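PDB 6R7V: mirolysin from Tannerella forsythia, which probably cleaves peptide bonds as a zinc-dependent metallopeptidase of the pappalysin family, and is kept latent in its zymogen by a cysteine on the zinc. Local coordinates for residues A[14-17]-A[22-25]; A[190-195]-A[199-204]; A[244-249]-A[261-266]. The protein carries 1 engineered substitution. All coordinates share one frame; numbering follows the deposited sequence.

Interaction 1 of 3, residues A[14-17]-A[22-25]; sequences QIRR and KYQR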
loop_
_atom_site.group_PDB
_atom_site.type_symbol
_atom_site.label_atom_id
_atom_site.label_comp_id
_atom_site.label_asym_id
_atom_site.label_seq_id
_atom_site.Cartn_x
_atom_site.Cartn_y
_atom_site.Cartn_z
ATOM N N GLN A 14 1.763 -21.905 1.966
ATOM C CA GLN A 14 0.393 -22.083 2.468
ATOM C C GLN A 14 -0.617 -21.944 1.350
ATOM O O GLN A 14 -1.550 -22.738 1.294
ATOM C CB GLN A 14 0.080 -21.067 3.579
ATOM C CG GLN A 14 -1.271 -21.283 4.282
ATOM C CD GLN A 14 -1.417 -20.367 5.472
ATOM O OE1 GLN A 14 -0.438 -20.007 6.135
ATOM N NE2 GLN A 14 -2.638 -19.967 5.775
ATOM N N ILE A 15 -0.455 -20.934 0.471
ATOM C CA ILE A 15 -1.406 -20.701 -0.620
ATOM C C ILE A 15 -1.403 -21.885 -1.597
ATOM O O ILE A 15 -2.472 -22.287 -2.052
ATOM C CB ILE A 15 -1.089 -19.358 -1.312
ATOM C CG1 ILE A 15 -1.425 -18.206 -0.355
ATOM C CG2 ILE A 15 -1.820 -19.215 -2.659
ATOM C CD1 ILE A 15 -0.953 -16.812 -0.842
ATOM N N ARG A 16 -0.226 -22.483 -1.867
ATOM C CA ARG A 16 -0.105 -23.640 -2.748
ATOM C C ARG A 16 -1.064 -24.756 -2.312
ATOM O O ARG A 16 -1.661 -25.397 -3.173
ATOM C CB ARG A 16 1.345 -24.143 -2.750
ATOM C CG ARG A 16 1.684 -25.053 -3.922
ATOM C CD ARG A 16 3.085 -25.601 -3.764
ATOM N NE ARG A 16 3.609 -26.093 -5.036
ATOM C CZ ARG A 16 4.869 -26.463 -5.238
ATOM N NH1 ARG A 16 5.257 -26.890 -6.431
ATOM N NH2 ARG A 16 5.754 -26.401 -4.249
ATOM N N ARG A 17 -1.284 -24.931 -0.983
ATOM C CA ARG A 17 -2.168 -25.980 -0.454
ATOM C C ARG A 17 -3.599 -25.459 -0.194
ATOM O O ARG A 17 -4.567 -26.126 -0.573
ATOM C CB ARG A 17 -1.552 -26.543 0.853
ATOM C CG ARG A 17 -2.448 -27.459 1.675
ATOM C CD ARG A 17 -1.751 -27.977 2.918
ATOM N NE ARG A 17 -1.054 -29.242 2.669
ATOM C CZ ARG A 17 0.267 -29.375 2.578
ATOM N NH1 ARG A 17 0.806 -30.565 2.357
ATOM N NH2 ARG A 17 1.059 -28.317 2.717
ATOM N N LYS A 22 -5.532 -19.532 -6.550
ATOM C CA LYS A 22 -4.793 -18.297 -6.261
ATOM C C LYS A 22 -3.285 -18.501 -6.485
ATOM O O LYS A 22 -2.628 -17.627 -7.070
ATOM C CB LYS A 22 -5.079 -17.850 -4.826
ATOM C CG LYS A 22 -4.488 -16.494 -4.481
ATOM C CD LYS A 22 -4.980 -16.043 -3.111
ATOM C CE LYS A 22 -4.252 -14.838 -2.580
ATOM N NZ LYS A 22 -4.848 -14.354 -1.302
ATOM N N TYR A 23 -2.757 -19.672 -6.103
ATOM C CA TYR A 23 -1.348 -20.012 -6.304
ATOM C C TYR A 23 -1.012 -19.967 -7.797
ATOM O O TYR A 23 0.021 -19.403 -8.186
ATOM C CB TYR A 23 -1.047 -21.414 -5.726
ATOM C CG TYR A 23 0.403 -21.809 -5.890
ATOM C CD1 TYR A 23 1.390 -21.279 -5.057
ATOM C CD2 TYR A 23 0.808 -22.627 -6.940
ATOM C CE1 TYR A 23 2.736 -21.620 -5.221
ATOM C CE2 TYR A 23 2.148 -22.956 -7.126
ATOM C CZ TYR A 23 3.109 -22.444 -6.270
ATOM O OH TYR A 23 4.430 -22.790 -6.449
ATOM N N GLN A 24 -1.873 -20.584 -8.637
ATOM C CA GLN A 24 -1.670 -20.589 -10.089
ATOM C C GLN A 24 -1.677 -19.142 -10.611
ATOM O O GLN A 24 -0.789 -18.791 -11.391
ATOM C CB GLN A 24 -2.743 -21.441 -10.792
ATOM C CG GLN A 24 -2.627 -21.492 -12.316
ATOM C CD GLN A 24 -1.413 -22.263 -12.770
ATOM O OE1 GLN A 24 -1.281 -23.468 -12.535
ATOM N NE2 GLN A 24 -0.499 -21.579 -13.426
ATOM N N ARG A 25 -2.652 -18.311 -10.179
ATOM C CA ARG A 25 -2.786 -16.917 -10.614
ATOM C C ARG A 25 -1.565 -16.097 -10.249
ATOM O O ARG A 25 -1.101 -15.300 -11.064
ATOM C CB ARG A 25 -4.033 -16.256 -10.018
ATOM C CG ARG A 25 -5.325 -16.622 -10.736
ATOM C CD ARG A 25 -6.417 -15.608 -10.425
ATOM N NE ARG A 25 -7.536 -16.207 -9.694
ATOM C CZ ARG A 25 -7.776 -16.027 -8.399
ATOM N NH1 ARG A 25 -6.986 -15.248 -7.670
ATOM N NH2 ARG A 25 -8.815 -16.615 -7.823
#
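The aliphatic chain of Arg16 runs over one face of the Tyr23 ring, joining two successive helices, 12-18 and 20-32. Its CG stands 3.6 Å from the Tyr23 ring centroid and only 5° off the ring normal, a CH-pi contact over the centre of the face. With CG anti to the backbone N (chi1 -163°) and the chain extended as far as NE, Arg16 follows the ring outward until Tyr23 OH sits over the rim of its guanidinium, 3.7 Å from Arg16 NE; the two planes are 22° apart. This outer half is the loose, solvent-facing side. The inner half is tight: the buried Ile15 sets its methyl CG2 3.6 Å from Tyr23 N and 3.9 Å from Tyr23 CB, while Lys22 CB closes in at 4.1 Å from Ile15 CG2. No hydrogen bond crosses, so van der Waals and CH-pi contacts carry the association. Leu10 lies against both Ile15 and Lys22, and Phe171 meets Lys22 and Arg25 from another loop. The contact thus sits where helix 12-18 meets helix 20-32 across a short link, a pair that follows the zinc-binding Cys6 and precedes strand 45-55, probably as part of the propeptide.

Interaction 2 of 3, residues A[190-195]-A[199-204]; sequences GRDGSA and YDKGRT
Asp192 holds Asp200 and Lys201, which lead into the zinc-binding helix 203-212, once with its backbone N and once with its carboxylate. It is the first residue of a type II' beta turn ending at Ala195, and two direct bonds fasten this loop to 199-204. Asp192 N donates a nearly straight bond to Asp200 O (2.8 Å, 174° at the hydrogen), the donor tilted somewhat from the carbonyl plane. In the salt bridge, Lys201 NZ meets the syn lone pair of Asp192 OD1 at 2.7 Å. The lysine starts away from the loop; the bend at chi2 (-66°) turns its otherwise extended end back over Asp192, and a water joins the same NZ to Asp192 OD2, closing a small ring.

Asp200 OD2 remains 4.5 Å from Asp192 OD1, close enough for the like charges probably to disfavour each other; Lys201 probably offsets the charge of Asp192, and a water bridges Asp200 OD2 to Ala195 O. Further waters lie between the two segments: one is in hydrogen-bonding reach of Gly190 O, Tyr199 O and Gly202 N, and another links Arg191 NH1 to Lys201 O. The guanidinium of Arg191 has its main partner in Glu76 of helix 64-77, and Asp77 and Asp84 hold that of Arg203. Gly202 is the N-cap residue of the helix that carries the zinc ligands His207 and His211, so the loop packs directly against the start of the catalytic helix.

Packing outward from the polar core is modest. Arg191 CA makes a CA-H...O contact with Asp200 O, and the Arg191 aliphatic chain lies obliquely across that of Lys201. At the far end of the turn, the methyl of Ala195 rests on the backbone of Asp200, CB to CA 3.7 Å.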
loop_
_atom_site.group_PDB
_atom_site.type_symbol
_atom_site.label_atom_id
_atom_site.label_comp_id
_atom_site.label_asym_id
_atom_site.label_seq_id
_atom_site.Cartn_x
_atom_site.Cartn_y
_atom_site.Cartn_z
ATOM N N GLY A 190 -3.076 9.155 8.476
ATOM C CA GLY A 190 -2.528 10.501 8.596
ATOM C C GLY A 190 -1.353 10.574 9.541
ATOM O O GLY A 190 -0.976 9.581 10.189
ATOM N N ARG A 191 -0.751 11.760 9.624
ATOM C CA ARG A 191 0.444 11.966 10.441
ATOM C C ARG A 191 0.136 12.835 11.643
ATOM O O ARG A 191 -0.462 13.901 11.482
ATOM C CB ARG A 191 1.532 12.607 9.573
ATOM C CG ARG A 191 2.808 12.934 10.357
ATOM C CD ARG A 191 4.017 12.992 9.426
ATOM N NE ARG A 191 3.892 14.092 8.463
ATOM C CZ ARG A 191 4.692 14.233 7.407
ATOM N NH1 ARG A 191 5.634 13.334 7.156
ATOM N NH2 ARG A 191 4.534 15.257 6.582
ATOM N N ASP A 192 0.588 12.406 12.843
ATOM C CA ASP A 192 0.368 13.152 14.094
ATOM C C ASP A 192 -1.165 13.350 14.252
ATOM O O ASP A 192 -1.920 12.462 13.847
ATOM C CB ASP A 192 1.204 14.464 14.121
ATOM C CG ASP A 192 2.694 14.228 13.891
ATOM O OD1 ASP A 192 3.178 13.113 14.197
ATOM O OD2 ASP A 192 3.383 15.167 13.417
ATOM N N GLY A 193 -1.624 14.468 14.824
ATOM C CA GLY A 193 -3.056 14.677 14.990
ATOM C C GLY A 193 -3.723 13.561 15.761
ATOM O O GLY A 193 -3.264 13.203 16.851
ATOM N N SER A 194 -4.784 12.982 15.167
ATOM C CA SER A 194 -5.544 11.903 15.790
ATOM C C SER A 194 -4.888 10.532 15.663
ATOM O O SER A 194 -5.362 9.573 16.290
ATOM C CB SER A 194 -6.952 11.827 15.206
ATOM O OG SER A 194 -6.928 11.606 13.800
ATOM N N ALA A 195 -3.799 10.414 14.876
ATOM C CA ALA A 195 -3.170 9.097 14.712
ATOM C C ALA A 195 -2.463 8.680 15.990
ATOM O O ALA A 195 -1.892 9.524 16.696
ATOM C CB ALA A 195 -2.203 9.109 13.545
ATOM N N TYR A 199 2.131 4.070 15.314
ATOM C CA TYR A 199 1.789 4.058 13.894
ATOM C C TYR A 199 1.073 5.364 13.596
ATOM O O TYR A 199 -0.125 5.409 13.304
ATOM C CB TYR A 199 0.974 2.790 13.518
ATOM C CG TYR A 199 1.646 1.525 13.999
ATOM C CD1 TYR A 199 2.791 1.041 13.375
ATOM C CD2 TYR A 199 1.154 0.825 15.097
ATOM C CE1 TYR A 199 3.434 -0.100 13.833
ATOM C CE2 TYR A 199 1.782 -0.331 15.556
ATOM C CZ TYR A 199 2.922 -0.791 14.919
ATOM O OH TYR A 199 3.545 -1.936 15.356
ATOM N N ASP A 200 1.827 6.462 13.751
ATOM C CA ASP A 200 1.304 7.825 13.679
ATOM C C ASP A 200 2.054 8.706 12.681
ATOM O O ASP A 200 1.969 9.924 12.784
ATOM C CB ASP A 200 1.330 8.486 15.068
ATOM C CG ASP A 200 2.715 8.583 15.687
ATOM O OD1 ASP A 200 3.643 7.853 15.225
ATOM O OD2 ASP A 200 2.863 9.321 16.678
ATOM N N LYS A 201 2.773 8.103 11.701
ATOM C CA LYS A 201 3.454 8.910 10.688
ATOM C C LYS A 201 2.926 8.598 9.286
ATOM O O LYS A 201 3.544 9.020 8.300
ATOM C CB LYS A 201 4.991 8.750 10.745
ATOM C CG LYS A 201 5.616 9.045 12.111
ATOM C CD LYS A 201 5.454 10.512 12.445
ATOM C CE LYS A 201 6.021 10.907 13.793
ATOM N NZ LYS A 201 5.790 12.350 14.001
ATOM N N GLY A 202 1.764 7.933 9.210
ATOM C CA GLY A 202 1.113 7.646 7.936
ATOM C C GLY A 202 1.743 6.531 7.139
ATOM O O GLY A 202 1.407 6.373 5.950
ATOM N N ARG A 203 2.604 5.703 7.777
ATOM C CA ARG A 203 3.254 4.642 7.000
ATOM C C ARG A 203 2.397 3.390 6.845
ATOM O O ARG A 203 2.734 2.542 6.028
ATOM C CB ARG A 203 4.642 4.275 7.565
ATOM C CG ARG A 203 5.766 5.043 6.899
ATOM C CD ARG A 203 5.705 6.552 7.117
ATOM N NE ARG A 203 6.703 7.223 6.281
ATOM C CZ ARG A 203 7.910 7.572 6.708
ATOM N NH1 ARG A 203 8.294 7.286 7.950
ATOM N NH2 ARG A 203 8.765 8.165 5.883
ATOM N N THR A 204 1.324 3.223 7.605
ATOM C CA THR A 204 0.429 2.085 7.377
ATOM C C THR A 204 -0.106 2.200 5.938
ATOM O O THR A 204 -0.120 1.216 5.183
ATOM C CB THR A 204 -0.689 2.014 8.430
ATOM O OG1 THR A 204 -0.071 1.888 9.717
ATOM C CG2 THR A 204 -1.614 0.840 8.204
HETATM O O HOH W 1 -0.455 7.015 10.892
HETATM O O HOH W 2 5.862 10.487 7.672
HETATM O O HOH W 3 5.901 14.818 12.484
HETATM O O HOH W 4 0.561 10.367 17.882
#

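Interaction 3 of 3, residues A[244-249]-A[261-266]; sequences GCPSFP and VMFMNY
Just ahead of Met267, which by its place in the sequence is probably the methionine of the metzincin Met-turn, the Phe263 ring is clamped between Pro246 and Met264. Pro246 covers one face: its CB lies 3.6 Å from the ring centroid and 7° off the normal, a CH-pi contact over the centre, and its CD reaches Phe263 CD1 at 3.6 Å. The proline and the ring overlap face on while pointing opposite ways. Met264, next in sequence, folds its CE methyl over the centre of the opposite face, 3.5 Å above the plane, so that a methyl caps the second face.

In Phe263 a chi1 of 60° sets the ring beside both the backbone N and C, out of the type I turn from Met262 to Asn265 and toward the 244-249 loop. That turn is closed by Asn265 N bonding to Met262 O. Phe248 brings its backbone N to the ring edge, near its plane, while its CB stays 4.2 Å from Phe263 CZ. No hydrogen bond crosses; the ring meets a proline side chain and polar atoms of the 246-248 backbone. Cys245, disulfide-bonded to Cys274, ties the loop to the chain beyond strand 269-270, and Tyr266 O accepts a bond from the zinc ligand His207. The Pro246 carbonyl also comes up to the ring, its O standing 3.5 Å from Phe263 CE1.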
loop_
_atom_site.group_PDB
_atom_site.type_symbol
_atom_site.label_atom_id
_atom_site.label_comp_id
_atom_site.label_asym_id
_atom_site.label_seq_id
_atom_site.Cartn_x
_atom_site.Cartn_y
_atom_site.Cartn_z
ATOM N N GLY A 244 8.894 -2.970 15.790
ATOM C CA GLY A 244 9.488 -1.931 16.617
ATOM C C GLY A 244 10.492 -1.084 15.879
ATOM O O GLY A 244 10.274 -0.731 14.729
ATOM N N CYS A 245 11.588 -0.748 16.570
ATOM C CA CYS A 245 12.644 0.094 16.025
ATOM C C CYS A 245 14.020 -0.602 16.205
ATOM O O CYS A 245 14.747 -0.311 17.173
ATOM C CB CYS A 245 12.606 1.456 16.718
ATOM S SG CYS A 245 13.503 2.761 15.843
ATOM N N PRO A 246 14.386 -1.530 15.296
ATOM C CA PRO A 246 15.698 -2.174 15.393
ATOM C C PRO A 246 16.858 -1.196 15.243
ATOM O O PRO A 246 16.684 -0.035 14.835
ATOM C CB PRO A 246 15.710 -3.132 14.180
ATOM C CG PRO A 246 14.272 -3.374 13.874
ATOM C CD PRO A 246 13.658 -2.010 14.094
ATOM N N SER A 247 18.052 -1.679 15.566
ATOM C CA SER A 247 19.249 -0.864 15.448
ATOM C C SER A 247 20.105 -1.362 14.302
ATOM O O SER A 247 20.249 -2.566 14.102
ATOM C CB SER A 247 20.039 -0.859 16.752
ATOM O OG SER A 247 21.105 0.079 16.688
ATOM N N PHE A 248 20.612 -0.442 13.525
ATOM C CA PHE A 248 21.451 -0.798 12.390
ATOM C C PHE A 248 22.874 -1.131 12.831
ATOM O O PHE A 248 23.461 -0.368 13.607
ATOM C CB PHE A 248 21.509 0.345 11.364
ATOM C CG PHE A 248 22.436 0.061 10.207
ATOM C CD1 PHE A 248 22.009 -0.699 9.122
ATOM C CD2 PHE A 248 23.751 0.520 10.218
ATOM C CE1 PHE A 248 22.876 -0.993 8.072
ATOM C CE2 PHE A 248 24.613 0.238 9.150
ATOM C CZ PHE A 248 24.163 -0.513 8.083
ATOM N N PRO A 249 23.500 -2.188 12.263
ATOM C CA PRO A 249 22.925 -3.190 11.352
ATOM C C PRO A 249 22.236 -4.332 12.093
ATOM O O PRO A 249 22.620 -4.678 13.232
ATOM C CB PRO A 249 24.157 -3.708 10.595
ATOM C CG PRO A 249 25.294 -3.583 11.579
ATOM C CD PRO A 249 24.922 -2.474 12.554
ATOM N N VAL A 261 19.723 -6.844 7.105
ATOM C CA VAL A 261 18.391 -6.756 6.517
ATOM C C VAL A 261 17.847 -5.335 6.555
ATOM O O VAL A 261 18.158 -4.534 7.424
ATOM C CB VAL A 261 17.429 -7.785 7.145
ATOM C CG1 VAL A 261 17.968 -9.220 6.987
ATOM C CG2 VAL A 261 17.117 -7.470 8.611
ATOM N N MET A 262 17.038 -5.013 5.560
ATOM C CA MET A 262 16.521 -3.655 5.381
ATOM C C MET A 262 15.232 -3.454 6.186
ATOM O O MET A 262 14.118 -3.329 5.640
ATOM C CB MET A 262 16.289 -3.428 3.885
ATOM C CG MET A 262 16.362 -2.024 3.495
ATOM S SD MET A 262 16.058 -1.941 1.715
ATOM C CE MET A 262 17.696 -2.020 1.043
ATOM N N PHE A 263 15.381 -3.425 7.516
ATOM C CA PHE A 263 14.216 -3.339 8.406
ATOM C C PHE A 263 13.519 -1.990 8.331
ATOM O O PHE A 263 12.397 -1.878 8.820
ATOM C CB PHE A 263 14.615 -3.644 9.852
ATOM C CG PHE A 263 15.641 -2.706 10.431
ATOM C CD1 PHE A 263 15.269 -1.457 10.922
ATOM C CD2 PHE A 263 16.985 -3.061 10.465
ATOM C CE1 PHE A 263 16.219 -0.589 11.455
ATOM C CE2 PHE A 263 17.930 -2.198 11.005
ATOM C CZ PHE A 263 17.548 -0.964 11.483
ATOM N N MET A 264 14.163 -0.986 7.712
ATOM C CA MET A 264 13.595 0.362 7.546
ATOM C C MET A 264 12.857 0.510 6.188
ATOM O O MET A 264 12.433 1.607 5.822
ATOM C CB MET A 264 14.652 1.462 7.763
ATOM C CG MET A 264 15.762 1.593 6.718
ATOM S SD MET A 264 16.827 0.157 6.424
ATOM C CE MET A 264 17.557 -0.055 8.045
ATOM N N ASN A 265 12.726 -0.591 5.467
ATOM C CA ASN A 265 11.920 -0.630 4.239
ATOM C C ASN A 265 10.461 -0.515 4.613
ATOM O O ASN A 265 10.025 -1.127 5.596
ATOM C CB ASN A 265 12.176 -1.935 3.504
ATOM C CG ASN A 265 11.630 -1.898 2.091
ATOM O OD1 ASN A 265 10.461 -2.190 1.861
ATOM N ND2 ASN A 265 12.460 -1.481 1.135
ATOM N N TYR A 266 9.666 0.224 3.812
ATOM C CA TYR A 266 8.238 0.336 4.132
ATOM C C TYR A 266 7.495 -0.988 4.115
ATOM O O TYR A 266 6.413 -1.071 4.726
ATOM C CB TYR A 266 7.544 1.275 3.131
ATOM C CG TYR A 266 8.113 2.686 3.118
ATOM C CD1 TYR A 266 8.161 3.451 4.272
ATOM C CD2 TYR A 266 8.633 3.239 1.953
ATOM C CE1 TYR A 266 8.743 4.718 4.283
ATOM C CE2 TYR A 266 9.177 4.525 1.943
ATOM C CZ TYR A 266 9.242 5.248 3.111
ATOM O OH TYR A 266 9.795 6.501 3.109
#

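In the fold
The three contacts follow one another along the chain without interleaving. Interaction 1, in helices 12-18 and 20-32, stands apart: its centre is about 34 Å from that of interaction 2, on the opposite side of the chain's centre, and about 30 Å from that of interaction 3. Interactions 2 and 3 both lie in the pappalysin family region, their centres about 19 Å apart, and they touch where Arg203 NH2 packs 3.4 Å from Tyr266 OH. They bracket the catalytic helix 203-212, one at its start and the other in the chain beyond it. Interaction 1 thus belongs to the N-terminal segment that supplies the zinc ligand Cys6, consistent with cysteine-switch latency; the other two belong to the family region that holds the zinc-binding helix.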